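Predicted protein (Phaeodactylum tricornutum CCAP 1055/1, PDB 5Z5M) probably catalyses the last two steps of urate degradation, hydrolysing 5-hydroxyisourate and decarboxylating the product to (S)-allantoin, with two fused enzyme domains. Local coordinates at residues 200-206 against 242-248; 68-72 against 155-159; 49-53 against 167-171; 126-130 against 142-146; 31-36 against 55-60. All coordinates share one frame; numbering follows the deposited sequence.

Contact 1: residues 200-206 against 242-248; sequences RIHLHRL and QYEWTFF
Phe248 lies beneath the guanidinium of Arg200 and reaches on to His202, filling one end of this antiparallel strand pair. Arg200 CZ stands 4.0 Å from the centroid of the Phe248 ring, almost on its normal, a cation-pi contact with the two planes about 30° apart. A bend at chi3 (-51°) folds the guanidinium back over the ring, and its NH2 also makes a salt bridge to Glu251. The far rim of the same phenyl ring points CE1 at the centre of the His202 imidazole, an edge-to-face pair with planes at 68°.

At the other end Tyr243 and Arg205 run side by side. Arg205 CG covers one face of the tyrosine ring, and Arg205 NE donates to Tyr243 OH at 3.0 Å, in the plane of the guanidinium. The hydroxyl also pairs with Thr239 O, while Arg205 NH1 bonds Met211 O. Leu206 closes this end: its N bonds Gln242 O at 2.7 Å, and its CD1 lies 3.8 Å from Glu244 OE2, an oxygen salt-bridged to Arg272.

Between the ends, Leu203 CD1 packs over the six-membered ring of Trp245. On the opposite face a water joins His204 ND1, Glu244 O and Thr246 OG1.

The pair forms the middle of a four-stranded antiparallel sheet in the transthyretin-like domain, flanked by strands 213-219 and 268-275; strand 182-189 packs against the face bearing Ile201, Leu203 and Trp245.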
# COMPACT_ATOMS: atom_id res chain seq x y z
N ARG A 200 14.05 -2.67 16.61
CA ARG A 200 15.18 -1.74 16.54
C ARG A 200 15.11 -0.93 15.27
O ARG A 200 14.80 -1.45 14.20
CB ARG A 200 16.53 -2.46 16.61
CG ARG A 200 16.84 -3.16 17.91
CD ARG A 200 18.28 -3.66 17.94
NE ARG A 200 18.63 -4.44 16.75
CZ ARG A 200 19.74 -4.26 16.04
NH1 ARG A 200 20.62 -3.32 16.39
NH2 ARG A 200 19.98 -5.01 14.97
N ILE A 201 15.40 0.36 15.39
CA ILE A 201 15.35 1.29 14.27
C ILE A 201 16.52 2.26 14.36
O ILE A 201 16.69 2.91 15.39
CB ILE A 201 14.04 2.10 14.25
CG1 ILE A 201 12.81 1.19 14.15
CG2 ILE A 201 14.06 3.09 13.09
CD1 ILE A 201 11.48 1.93 14.29
N HIS A 202 17.33 2.33 13.31
CA HIS A 202 18.40 3.32 13.26
C HIS A 202 18.05 4.43 12.27
O HIS A 202 17.21 4.25 11.38
CB HIS A 202 19.73 2.67 12.87
CG HIS A 202 20.23 1.69 13.88
ND1 HIS A 202 21.37 0.94 13.69
CD2 HIS A 202 19.74 1.33 15.09
CE1 HIS A 202 21.56 0.16 14.74
NE2 HIS A 202 20.59 0.38 15.60
N LEU A 203 18.68 5.59 12.46
CA LEU A 203 18.47 6.75 11.60
C LEU A 203 19.81 7.40 11.27
O LEU A 203 20.57 7.76 12.17
CB LEU A 203 17.54 7.77 12.27
CG LEU A 203 17.19 9.01 11.44
CD1 LEU A 203 16.52 8.63 10.12
CD2 LEU A 203 16.31 9.98 12.24
N HIS A 204 20.09 7.53 9.98
CA HIS A 204 21.27 8.25 9.50
C HIS A 204 20.88 9.48 8.72
O HIS A 204 19.85 9.49 8.05
CB HIS A 204 22.14 7.37 8.60
CG HIS A 204 22.88 6.30 9.33
ND1 HIS A 204 22.27 5.15 9.79
CD2 HIS A 204 24.18 6.19 9.69
CE1 HIS A 204 23.16 4.38 10.39
NE2 HIS A 204 24.33 5.00 10.34
N ARG A 205 21.70 10.52 8.80
CA ARG A 205 21.62 11.63 7.85
C ARG A 205 22.62 11.39 6.73
O ARG A 205 23.80 11.17 6.98
CB ARG A 205 21.90 12.97 8.53
CG ARG A 205 21.65 14.18 7.61
CD ARG A 205 22.00 15.50 8.29
NE ARG A 205 21.08 15.83 9.37
CZ ARG A 205 21.39 15.77 10.66
NH1 ARG A 205 22.60 15.41 11.05
NH2 ARG A 205 20.48 16.09 11.57
N LEU A 206 22.14 11.42 5.49
CA LEU A 206 23.01 11.12 4.34
C LEU A 206 23.55 12.38 3.70
O LEU A 206 24.64 12.36 3.12
CB LEU A 206 22.25 10.29 3.30
CG LEU A 206 21.67 8.95 3.74
CD1 LEU A 206 21.22 8.14 2.53
CD2 LEU A 206 22.67 8.16 4.57
N GLN A 242 18.84 14.80 3.37
CA GLN A 242 18.41 13.45 3.07
C GLN A 242 18.73 12.53 4.23
O GLN A 242 19.81 12.59 4.81
CB GLN A 242 19.07 12.95 1.79
CG GLN A 242 18.52 11.63 1.30
CD GLN A 242 19.20 11.16 0.02
OE1 GLN A 242 20.42 11.22 -0.11
NE2 GLN A 242 18.39 10.70 -0.93
N TYR A 243 17.78 11.66 4.57
CA TYR A 243 17.93 10.73 5.70
C TYR A 243 17.66 9.28 5.28
O TYR A 243 17.11 9.03 4.21
CB TYR A 243 16.99 11.13 6.84
CG TYR A 243 17.29 12.48 7.47
CD1 TYR A 243 16.92 13.66 6.83
CD2 TYR A 243 17.92 12.56 8.70
CE1 TYR A 243 17.20 14.89 7.40
CE2 TYR A 243 18.21 13.80 9.28
CZ TYR A 243 17.84 14.96 8.62
OH TYR A 243 18.11 16.19 9.18
N GLU A 244 18.02 8.34 6.15
CA GLU A 244 17.68 6.95 5.94
C GLU A 244 17.37 6.24 7.26
O GLU A 244 18.22 6.20 8.16
CB GLU A 244 18.81 6.22 5.20
CG GLU A 244 18.50 4.79 4.84
CD GLU A 244 19.57 4.17 3.95
OE1 GLU A 244 20.18 3.16 4.37
OE2 GLU A 244 19.78 4.68 2.82
N TRP A 245 16.16 5.70 7.38
CA TRP A 245 15.85 4.76 8.45
C TRP A 245 16.48 3.42 8.12
O TRP A 245 16.66 3.08 6.95
CB TRP A 245 14.34 4.52 8.63
CG TRP A 245 13.43 5.66 9.02
CD1 TRP A 245 12.45 6.21 8.24
CD2 TRP A 245 13.33 6.31 10.30
NE1 TRP A 245 11.78 7.18 8.93
CE2 TRP A 245 12.30 7.27 10.20
CE3 TRP A 245 14.03 6.20 11.50
CZ2 TRP A 245 11.95 8.11 11.25
CZ3 TRP A 245 13.68 7.04 12.56
CH2 TRP A 245 12.65 7.98 12.42
N THR A 246 16.77 2.65 9.16
CA THR A 246 17.05 1.23 9.00
C THR A 246 16.12 0.49 9.94
O THR A 246 16.23 0.62 11.16
CB THR A 246 18.52 0.88 9.32
OG1 THR A 246 19.39 1.60 8.44
CG2 THR A 246 18.76 -0.61 9.14
N PHE A 247 15.16 -0.25 9.38
CA PHE A 247 14.23 -1.03 10.18
C PHE A 247 14.70 -2.48 10.27
O PHE A 247 14.87 -3.15 9.25
CB PHE A 247 12.82 -0.99 9.59
CG PHE A 247 12.22 0.38 9.55
CD1 PHE A 247 11.54 0.88 10.65
CD2 PHE A 247 12.31 1.16 8.41
CE1 PHE A 247 10.96 2.15 10.62
CE2 PHE A 247 11.75 2.42 8.37
CZ PHE A 247 11.07 2.92 9.48
N PHE A 248 14.92 -2.97 11.48
CA PHE A 248 15.39 -4.35 11.64
C PHE A 248 14.20 -5.28 11.81
O PHE A 248 13.93 -5.78 12.90
CB PHE A 248 16.36 -4.45 12.83
CG PHE A 248 17.66 -3.73 12.59
CD1 PHE A 248 17.80 -2.40 12.94
CD2 PHE A 248 18.72 -4.38 11.99
CE1 PHE A 248 18.99 -1.73 12.71
CE2 PHE A 248 19.91 -3.72 11.75
CZ PHE A 248 20.05 -2.39 12.11
O HOH W 1 14.29 -5.40 15.57
O HOH W 2 19.74 4.14 8.97

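Contact 2: residues 68-72 against 155-159; sequences KLELL and FMVAL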
# COMPACT_ATOMS: atom_id res chain seq x y z
N LYS A 68 4.47 37.67 -14.18
CA LYS A 68 4.96 36.31 -13.97
C LYS A 68 5.93 35.89 -15.07
O LYS A 68 6.99 35.34 -14.78
CB LYS A 68 3.79 35.33 -13.88
CG LYS A 68 3.02 35.43 -12.55
CD LYS A 68 1.77 34.56 -12.55
CE LYS A 68 0.92 34.83 -11.32
NZ LYS A 68 -0.25 33.93 -11.23
N LEU A 69 5.58 36.16 -16.32
CA LEU A 69 6.44 35.79 -17.44
C LEU A 69 7.79 36.51 -17.35
O LEU A 69 8.83 35.94 -17.66
CB LEU A 69 5.77 36.09 -18.77
CG LEU A 69 6.46 35.47 -19.99
CD1 LEU A 69 6.48 33.95 -19.88
CD2 LEU A 69 5.80 35.92 -21.28
N GLU A 70 7.75 37.76 -16.90
CA GLU A 70 8.98 38.54 -16.73
C GLU A 70 9.84 37.99 -15.60
O GLU A 70 11.07 38.07 -15.65
CB GLU A 70 8.65 40.02 -16.48
CG GLU A 70 8.20 40.78 -17.72
CD GLU A 70 9.34 41.13 -18.67
OE1 GLU A 70 10.39 40.45 -18.65
OE2 GLU A 70 9.19 42.10 -19.44
N LEU A 71 9.20 37.46 -14.57
CA LEU A 71 9.94 36.84 -13.48
C LEU A 71 10.68 35.61 -13.99
O LEU A 71 11.84 35.38 -13.66
CB LEU A 71 9.00 36.47 -12.32
CG LEU A 71 9.64 35.97 -11.03
CD1 LEU A 71 8.87 36.49 -9.83
CD2 LEU A 71 9.68 34.45 -10.99
N LEU A 72 10.00 34.81 -14.81
CA LEU A 72 10.61 33.63 -15.42
C LEU A 72 11.79 34.00 -16.31
O LEU A 72 12.85 33.38 -16.25
CB LEU A 72 9.58 32.84 -16.22
CG LEU A 72 8.41 32.22 -15.45
CD1 LEU A 72 7.53 31.41 -16.38
CD2 LEU A 72 8.91 31.37 -14.29
N PHE A 155 4.60 26.59 -18.27
CA PHE A 155 4.50 27.86 -17.56
C PHE A 155 4.20 27.61 -16.08
O PHE A 155 4.79 28.23 -15.21
CB PHE A 155 3.42 28.74 -18.20
CG PHE A 155 3.34 30.13 -17.61
CD1 PHE A 155 4.26 31.10 -17.95
CD2 PHE A 155 2.32 30.46 -16.72
CE1 PHE A 155 4.19 32.37 -17.42
CE2 PHE A 155 2.24 31.73 -16.19
CZ PHE A 155 3.17 32.69 -16.53
N MET A 156 3.29 26.67 -15.82
CA MET A 156 2.98 26.23 -14.47
C MET A 156 4.16 25.55 -13.78
O MET A 156 4.44 25.80 -12.61
CB MET A 156 1.79 25.27 -14.48
CG MET A 156 0.47 25.95 -14.66
SD MET A 156 0.21 27.07 -13.28
CE MET A 156 0.34 25.93 -11.90
N VAL A 157 4.83 24.66 -14.50
CA VAL A 157 5.96 23.94 -13.95
C VAL A 157 7.11 24.90 -13.61
O VAL A 157 7.72 24.79 -12.56
CB VAL A 157 6.47 22.85 -14.91
CG1 VAL A 157 7.72 22.17 -14.36
CG2 VAL A 157 5.37 21.82 -15.18
N ALA A 158 7.37 25.84 -14.51
CA ALA A 158 8.45 26.81 -14.31
C ALA A 158 8.19 27.65 -13.06
O ALA A 158 9.10 27.92 -12.28
CB ALA A 158 8.60 27.70 -15.53
N LEU A 159 6.95 28.07 -12.89
CA LEU A 159 6.58 28.88 -11.73
C LEU A 159 6.73 28.09 -10.44
O LEU A 159 7.14 28.63 -9.42
CB LEU A 159 5.15 29.41 -11.87
CG LEU A 159 4.93 30.53 -12.89
CD1 LEU A 159 3.44 30.82 -13.05
CD2 LEU A 159 5.68 31.80 -12.50
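Phe155 sets its ring between Leu69 and Leu72 where helix 65-73 packs on the long helix 151-173 in the all-helical OHCU decarboxylase domain. The short segments cross at 62° with their axes 10.7 Å apart, so side chains rather than backbones fill the interface.

The phenylalanine has CG anti to its own backbone N (chi1 -175°), which swings the ring out from its helix and across to the neighbour. CE1 and CD1 share the touching. CE1 meets Leu72 CD1 at 3.6 Å, obliquely, and Leu69 CD1 at 3.7 Å, the latter close to the ring plane; CD1 of the ring is just as near the Leu72 methyl. CZ, farther along, comes up against Lys68 CB.

Leu72 serves two sides with its two methyls. With CG placed beside the backbone N and opposite the carbonyl carbon (chi1 -64°), CD1 goes to the phenylalanine while CD2 dips toward Ala158 CB, whose small methyl leaves room for a close approach. Leu159 comes in at about a right angle to Leu72 and supplies CD2 as the other neighbour of that branch.

Lys68 contributes only aliphatic carbon here. Its chain runs extended past Leu159, and NZ leaves the interface for a salt bridge with Glu152 of the third subunit and a hydrogen bond to Asn61 O. The remaining touch is along that chain: Lys68 CD passes Leu159 CD1 at 4.1 Å.

Contact 3: residues 49-53 against 167-171; sequences ISQLA and WMRLL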
# COMPACT_ATOMS: atom_id res chain seq x y z
N ILE A 49 9.51 30.79 9.05
CA ILE A 49 10.07 30.93 7.71
C ILE A 49 9.07 30.38 6.69
O ILE A 49 8.99 30.89 5.56
CB ILE A 49 11.45 30.23 7.59
CG1 ILE A 49 12.11 30.57 6.25
CG2 ILE A 49 11.33 28.73 7.79
CD1 ILE A 49 13.51 30.04 6.10
N SER A 50 8.28 29.39 7.08
CA SER A 50 7.22 28.87 6.22
C SER A 50 6.22 29.95 5.85
O SER A 50 5.86 30.12 4.69
CB SER A 50 6.48 27.72 6.90
OG SER A 50 7.30 26.58 7.02
N GLN A 51 5.77 30.69 6.86
CA GLN A 51 4.80 31.76 6.65
C GLN A 51 5.38 32.89 5.80
O GLN A 51 4.68 33.50 4.99
CB GLN A 51 4.31 32.30 7.99
CG GLN A 51 3.42 31.32 8.75
CD GLN A 51 3.13 31.76 10.17
OE1 GLN A 51 3.75 32.69 10.68
NE2 GLN A 51 2.19 31.09 10.82
N LEU A 52 6.67 33.16 5.99
CA LEU A 52 7.35 34.19 5.22
C LEU A 52 7.39 33.79 3.74
O LEU A 52 7.08 34.60 2.86
CB LEU A 52 8.76 34.42 5.76
CG LEU A 52 9.65 35.34 4.92
CD1 LEU A 52 8.98 36.71 4.74
CD2 LEU A 52 11.02 35.47 5.54
N ALA A 53 7.74 32.54 3.48
CA ALA A 53 7.77 32.01 2.12
C ALA A 53 6.38 32.04 1.49
O ALA A 53 6.24 32.40 0.32
CB ALA A 53 8.32 30.59 2.11
N TRP A 167 12.48 29.33 -1.95
CA TRP A 167 12.52 28.63 -0.68
C TRP A 167 13.96 28.26 -0.32
O TRP A 167 14.38 28.43 0.83
CB TRP A 167 11.64 27.38 -0.75
CG TRP A 167 11.65 26.51 0.48
CD1 TRP A 167 12.04 25.21 0.55
CD2 TRP A 167 11.22 26.88 1.80
NE1 TRP A 167 11.89 24.74 1.84
CE2 TRP A 167 11.38 25.74 2.62
CE3 TRP A 167 10.71 28.05 2.36
CZ2 TRP A 167 11.07 25.75 3.97
CZ3 TRP A 167 10.39 28.06 3.71
CH2 TRP A 167 10.57 26.91 4.50
N MET A 168 14.73 27.79 -1.31
CA MET A 168 16.13 27.45 -1.08
C MET A 168 16.96 28.67 -0.68
O MET A 168 17.84 28.57 0.17
CB MET A 168 16.74 26.80 -2.33
CG MET A 168 16.17 25.44 -2.66
SD MET A 168 16.87 24.76 -4.17
CE MET A 168 15.88 23.27 -4.35
N ARG A 169 16.66 29.81 -1.28
CA ARG A 169 17.41 31.02 -0.96
C ARG A 169 17.07 31.55 0.43
O ARG A 169 17.95 32.02 1.16
CB ARG A 169 17.16 32.10 -2.01
CG ARG A 169 17.82 31.80 -3.34
CD ARG A 169 17.35 32.77 -4.40
NE ARG A 169 18.04 32.57 -5.67
CZ ARG A 169 17.65 33.11 -6.82
NH1 ARG A 169 16.58 33.89 -6.86
NH2 ARG A 169 18.34 32.87 -7.92
N LEU A 170 15.79 31.48 0.79
CA LEU A 170 15.34 31.89 2.12
C LEU A 170 16.01 31.05 3.20
O LEU A 170 16.43 31.57 4.23
CB LEU A 170 13.81 31.77 2.25
CG LEU A 170 12.96 32.87 1.62
CD1 LEU A 170 11.50 32.45 1.57
CD2 LEU A 170 13.11 34.18 2.41
N LEU A 171 16.11 29.74 2.96
CA LEU A 171 16.71 28.82 3.92
C LEU A 171 18.20 29.11 4.14
O LEU A 171 18.72 28.92 5.24
CB LEU A 171 16.54 27.37 3.45
CG LEU A 171 15.17 26.72 3.69
CD1 LEU A 171 15.14 25.33 3.07
CD2 LEU A 171 14.86 26.64 5.17
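Ala53 CB meets the benzene part of the Trp167 indole obliquely, 3.5 Å from CE3, and this is the close-packed heart of the contact. The CA atoms of the two residues are 6.5 Å apart, a distance that the small alanine permits. Its methyl is shared: Leu170 CD1 also reaches it, at 3.7 Å. The tryptophan gets there by holding CG opposite the backbone N (chi1 177°), which lays the ring across toward the other helix. There its CZ3 meets Ile49 O near the indole plane, while CH2 faces Ile49 CG2 at 3.8 Å.

Helices 49-61 and 151-173 of the OHCU decarboxylase bundle meet here running largely against each other, their short segments at 139° and 10.7 Å between axes. Ile49 sends its longer branch across to the other helix, and CD1 ends against Leu171 CD2 at 3.8 Å. Leu171 also lays CD1 over one face of the indole, within its own helix.

Packing is looser toward the margins. Leu52 CD2 only grazes Leu170 CD2, at 4.0 Å, although both leucines are buried and lean on Leu22 of helix 15-22. On the partly exposed flank Ser50 OG lies 4.1 Å from Trp167 CH2 without bonding to it. The hydroxyl turns instead to Asp279 and Asn277, and the indole NE1 donates to Asp276 O, tying this flank to residues of the transthyretin-like domain.

Contact 4: residues 126-130 against 142-146; sequences PFILA and ALGGR
Arg146 grips the carbonyl oxygen of Ile128 end-on with both terminal nitrogens, NH1 at 3.0 Å and NH2 at 2.9 Å. The oxygen lies close to the guanidinium plane, and neither bond is straight, as expected when two donors of one group converge on a single atom. In this way the last turn of helix 136-146 holds the extended loop after helix 106-123, within the helical OHCU decarboxylase domain. NE of the same arginine makes a salt bridge with Glu154, so the buried guanidinium is supplied from more than one edge, and the carboxylate probably offsets its charge.

A bend at chi3 (52°) brings one face of the guanidinium against Phe127. Phe127 CE1 sits over the centre of the group, 3.5 Å from Arg146 CZ, the two planes inclined by 34°. The phenyl ring backs that face, while the bonds to Ile128 O and Glu154 probably fix the rotation of the group.

Outward from this polar centre the contact becomes apolar. Leu143 covers one face of the Phe127 ring, its CG standing over the centre, and Tyr119 of helix 106-123 adds an edge-to-face pair. Ala142 CB meets the phenylalanine at the ring edge, 3.8 Å from CZ, and also touches Leu129 CD2. Ala254 of the second subunit packs on Ala142 and Arg146. The second methyl of Leu129, CD1, lies at the guanidinium edge, 3.8 Å from Arg146 NH1.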
# COMPACT_ATOMS: atom_id res chain seq x y z
N PRO A 126 13.18 30.62 -20.18
CA PRO A 126 14.24 29.62 -20.07
C PRO A 126 13.85 28.37 -19.27
O PRO A 126 12.90 28.40 -18.48
CB PRO A 126 15.37 30.37 -19.35
CG PRO A 126 14.71 31.49 -18.65
CD PRO A 126 13.54 31.88 -19.50
N PHE A 127 14.57 27.28 -19.50
CA PHE A 127 14.37 26.06 -18.74
C PHE A 127 14.84 26.28 -17.31
O PHE A 127 16.00 26.61 -17.07
CB PHE A 127 15.12 24.89 -19.38
CG PHE A 127 15.03 23.61 -18.61
CD1 PHE A 127 13.90 22.81 -18.70
CD2 PHE A 127 16.08 23.19 -17.82
CE1 PHE A 127 13.81 21.62 -18.00
CE2 PHE A 127 16.00 21.99 -17.11
CZ PHE A 127 14.87 21.21 -17.21
N ILE A 128 13.93 26.08 -16.37
CA ILE A 128 14.23 26.28 -14.96
C ILE A 128 14.05 24.97 -14.20
O ILE A 128 13.05 24.28 -14.37
CB ILE A 128 13.34 27.38 -14.35
CG1 ILE A 128 13.52 28.68 -15.13
CG2 ILE A 128 13.66 27.59 -12.87
CD1 ILE A 128 12.54 29.77 -14.74
N LEU A 129 15.04 24.63 -13.38
CA LEU A 129 15.00 23.39 -12.60
C LEU A 129 15.56 23.61 -11.20
O LEU A 129 16.73 23.99 -11.04
CB LEU A 129 15.78 22.28 -13.31
CG LEU A 129 15.73 20.92 -12.62
CD1 LEU A 129 14.30 20.39 -12.55
CD2 LEU A 129 16.63 19.92 -13.32
N ALA A 130 14.73 23.38 -10.19
CA ALA A 130 15.15 23.53 -8.80
C ALA A 130 15.42 22.17 -8.16
O ALA A 130 14.50 21.53 -7.65
CB ALA A 130 14.09 24.27 -8.01
N ALA A 142 15.02 15.72 -17.11
CA ALA A 142 14.03 16.77 -16.95
C ALA A 142 13.84 17.53 -18.27
O ALA A 142 12.71 17.72 -18.72
CB ALA A 142 14.44 17.73 -15.84
N LEU A 143 14.94 17.96 -18.86
CA LEU A 143 14.91 18.64 -20.15
C LEU A 143 14.30 17.76 -21.23
O LEU A 143 13.47 18.22 -22.01
CB LEU A 143 16.32 19.07 -20.57
CG LEU A 143 16.59 20.57 -20.66
CD1 LEU A 143 18.03 20.83 -21.07
CD2 LEU A 143 15.62 21.24 -21.62
N GLY A 144 14.70 16.50 -21.26
CA GLY A 144 14.23 15.57 -22.27
C GLY A 144 12.72 15.38 -22.21
O GLY A 144 12.06 15.24 -23.24
N GLY A 145 12.18 15.38 -21.00
CA GLY A 145 10.76 15.18 -20.81
C GLY A 145 9.95 16.45 -21.03
O GLY A 145 8.98 16.46 -21.78
N ARG A 146 10.37 17.53 -20.38
CA ARG A 146 9.59 18.76 -20.38
C ARG A 146 9.62 19.50 -21.72
O ARG A 146 8.79 20.37 -21.98
CB ARG A 146 10.08 19.67 -19.25
CG ARG A 146 9.62 19.18 -17.87
CD ARG A 146 10.34 19.87 -16.71
NE ARG A 146 10.30 21.32 -16.80
CZ ARG A 146 11.01 22.14 -16.02
NH1 ARG A 146 11.79 21.63 -15.08
NH2 ARG A 146 10.92 23.45 -16.18

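Contact 5: residues 31-36 against 55-60; sequences WVAEAL and AMKAIV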
# COMPACT_ATOMS: atom_id res chain seq x y z
N TRP A 31 10.19 44.03 -6.36
CA TRP A 31 8.79 44.41 -6.15
C TRP A 31 8.06 43.44 -5.21
O TRP A 31 7.12 43.84 -4.52
CB TRP A 31 8.04 44.51 -7.49
CG TRP A 31 8.01 43.25 -8.32
CD1 TRP A 31 8.93 42.86 -9.25
CD2 TRP A 31 6.99 42.24 -8.31
NE1 TRP A 31 8.55 41.67 -9.82
CE2 TRP A 31 7.37 41.26 -9.26
CE3 TRP A 31 5.80 42.06 -7.60
CZ2 TRP A 31 6.60 40.13 -9.51
CZ3 TRP A 31 5.04 40.93 -7.84
CH2 TRP A 31 5.44 39.98 -8.79
N VAL A 32 8.49 42.19 -5.18
CA VAL A 32 7.89 41.20 -4.29
C VAL A 32 8.11 41.59 -2.84
O VAL A 32 7.18 41.59 -2.04
CB VAL A 32 8.45 39.78 -4.52
CG1 VAL A 32 7.76 38.79 -3.59
CG2 VAL A 32 8.28 39.35 -5.97
N ALA A 33 9.36 41.93 -2.52
CA ALA A 33 9.73 42.31 -1.16
C ALA A 33 9.09 43.65 -0.78
O ALA A 33 8.74 43.88 0.38
CB ALA A 33 11.24 42.39 -1.02
N GLU A 34 8.94 44.51 -1.78
CA GLU A 34 8.31 45.80 -1.57
C GLU A 34 6.86 45.64 -1.15
O GLU A 34 6.45 46.16 -0.12
CB GLU A 34 8.41 46.65 -2.84
CG GLU A 34 9.82 47.09 -3.13
CD GLU A 34 10.46 47.81 -1.95
OE1 GLU A 34 9.79 48.66 -1.34
OE2 GLU A 34 11.64 47.51 -1.65
N ALA A 35 6.09 44.89 -1.94
CA ALA A 35 4.71 44.59 -1.61
C ALA A 35 4.59 43.95 -0.23
O ALA A 35 3.67 44.24 0.52
CB ALA A 35 4.10 43.67 -2.67
N LEU A 36 5.56 43.11 0.12
CA LEU A 36 5.56 42.43 1.42
C LEU A 36 5.63 43.40 2.60
O LEU A 36 4.78 43.37 3.50
CB LEU A 36 6.72 41.44 1.51
CG LEU A 36 6.75 40.60 2.79
CD1 LEU A 36 5.64 39.55 2.79
CD2 LEU A 36 8.11 39.96 3.02
N ALA A 55 3.88 34.01 2.25
CA ALA A 55 3.50 35.40 2.03
C ALA A 55 4.07 35.94 0.72
O ALA A 55 3.37 36.61 -0.04
CB ALA A 55 3.96 36.25 3.20
N MET A 56 5.34 35.65 0.45
CA MET A 56 5.98 36.13 -0.77
C MET A 56 5.43 35.38 -1.99
O MET A 56 5.22 35.98 -3.04
CB MET A 56 7.50 35.98 -0.68
CG MET A 56 8.10 36.78 0.47
SD MET A 56 9.90 36.71 0.58
CE MET A 56 10.35 37.61 -0.90
N LYS A 57 5.19 34.08 -1.82
CA LYS A 57 4.60 33.26 -2.87
C LYS A 57 3.24 33.81 -3.28
O LYS A 57 2.91 33.88 -4.46
CB LYS A 57 4.48 31.80 -2.42
CG LYS A 57 3.96 30.85 -3.49
CD LYS A 57 3.91 29.42 -2.97
CE LYS A 57 3.41 28.46 -4.05
NZ LYS A 57 3.43 27.04 -3.59
N ALA A 58 2.44 34.18 -2.28
CA ALA A 58 1.10 34.73 -2.52
C ALA A 58 1.16 36.02 -3.35
O ALA A 58 0.36 36.21 -4.26
CB ALA A 58 0.39 34.99 -1.21
N ILE A 59 2.11 36.89 -3.01
CA ILE A 59 2.32 38.13 -3.76
C ILE A 59 2.63 37.84 -5.23
O ILE A 59 2.06 38.46 -6.13
CB ILE A 59 3.46 38.96 -3.14
CG1 ILE A 59 3.02 39.50 -1.77
CG2 ILE A 59 3.86 40.12 -4.07
CD1 ILE A 59 4.11 40.23 -1.01
N VAL A 60 3.50 36.87 -5.46
CA VAL A 60 3.83 36.49 -6.83
C VAL A 60 2.61 35.91 -7.55
O VAL A 60 2.28 36.31 -8.67
CB VAL A 60 4.98 35.47 -6.87
CG1 VAL A 60 5.15 34.92 -8.29
CG2 VAL A 60 6.28 36.11 -6.38
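Ile59 drives its side chain as a knob into the hole formed by Trp31, Val32, Ala35 and Leu36 on the facing helix. Its longer branch goes deepest: CD1 comes to 3.4 Å from Leu36 N and 3.5 Å from Val32 O, pressing against backbone atoms as well as the methyl of Ala35. The shorter branch, anti to the backbone N, shares that methyl, and Ile59 CG2 reaches on to Trp31 CZ3 at 4.0 Å.

Val32 fills the next layer with both its methyls. CG1 faces Met56, approaching CE at 3.9 Å, and CG2 packs on Val60 CG2 at 3.8 Å. Farther along, Leu36 sends CD1 to Ala55 CB at 3.7 Å and CD2 toward Met56 CG, crossing the methionine at about a right angle.

This is a steep helix crossing, helix 30-38 over helix 49-61, with the short segments at 112° and 9.4 Å apart in the OHCU decarboxylase domain. Leu22 of helix 15-22 backs Leu36, and His163 of helix 151-173 lies against Val60.

No hydrogen bond or salt bridge spans the two segments. The Leu36 N and Val32 O that Ile59 CD1 approaches are bonded to each other within their helix, so covering them with aliphatic carbon probably costs little, and the fit depends on shape and the burial of hydrocarbon.

Contact 1 stands apart, a strand pair in the transthyretin-like domain whose backbone bonds, bound water and arginine-aromatic pairs contrast with the other four, all in the helical OHCU decarboxylase domain; its centre lies about 27 Å or more from each of their centres. Contacts 2 and 3 share helix 151-173, and contacts 3 and 5 share helix 49-61, meeting where Leu52 touches Leu36. Contacts 2 and 4 are the buried ones and adjoin through Leu72 and Pro126, yet contact 2 is hydrocarbon while contact 4 turns on a buried arginine. Contacts 1, 3 and 5 are only partly buried; 3 and 5 are joined across their segments by apolar packing alone.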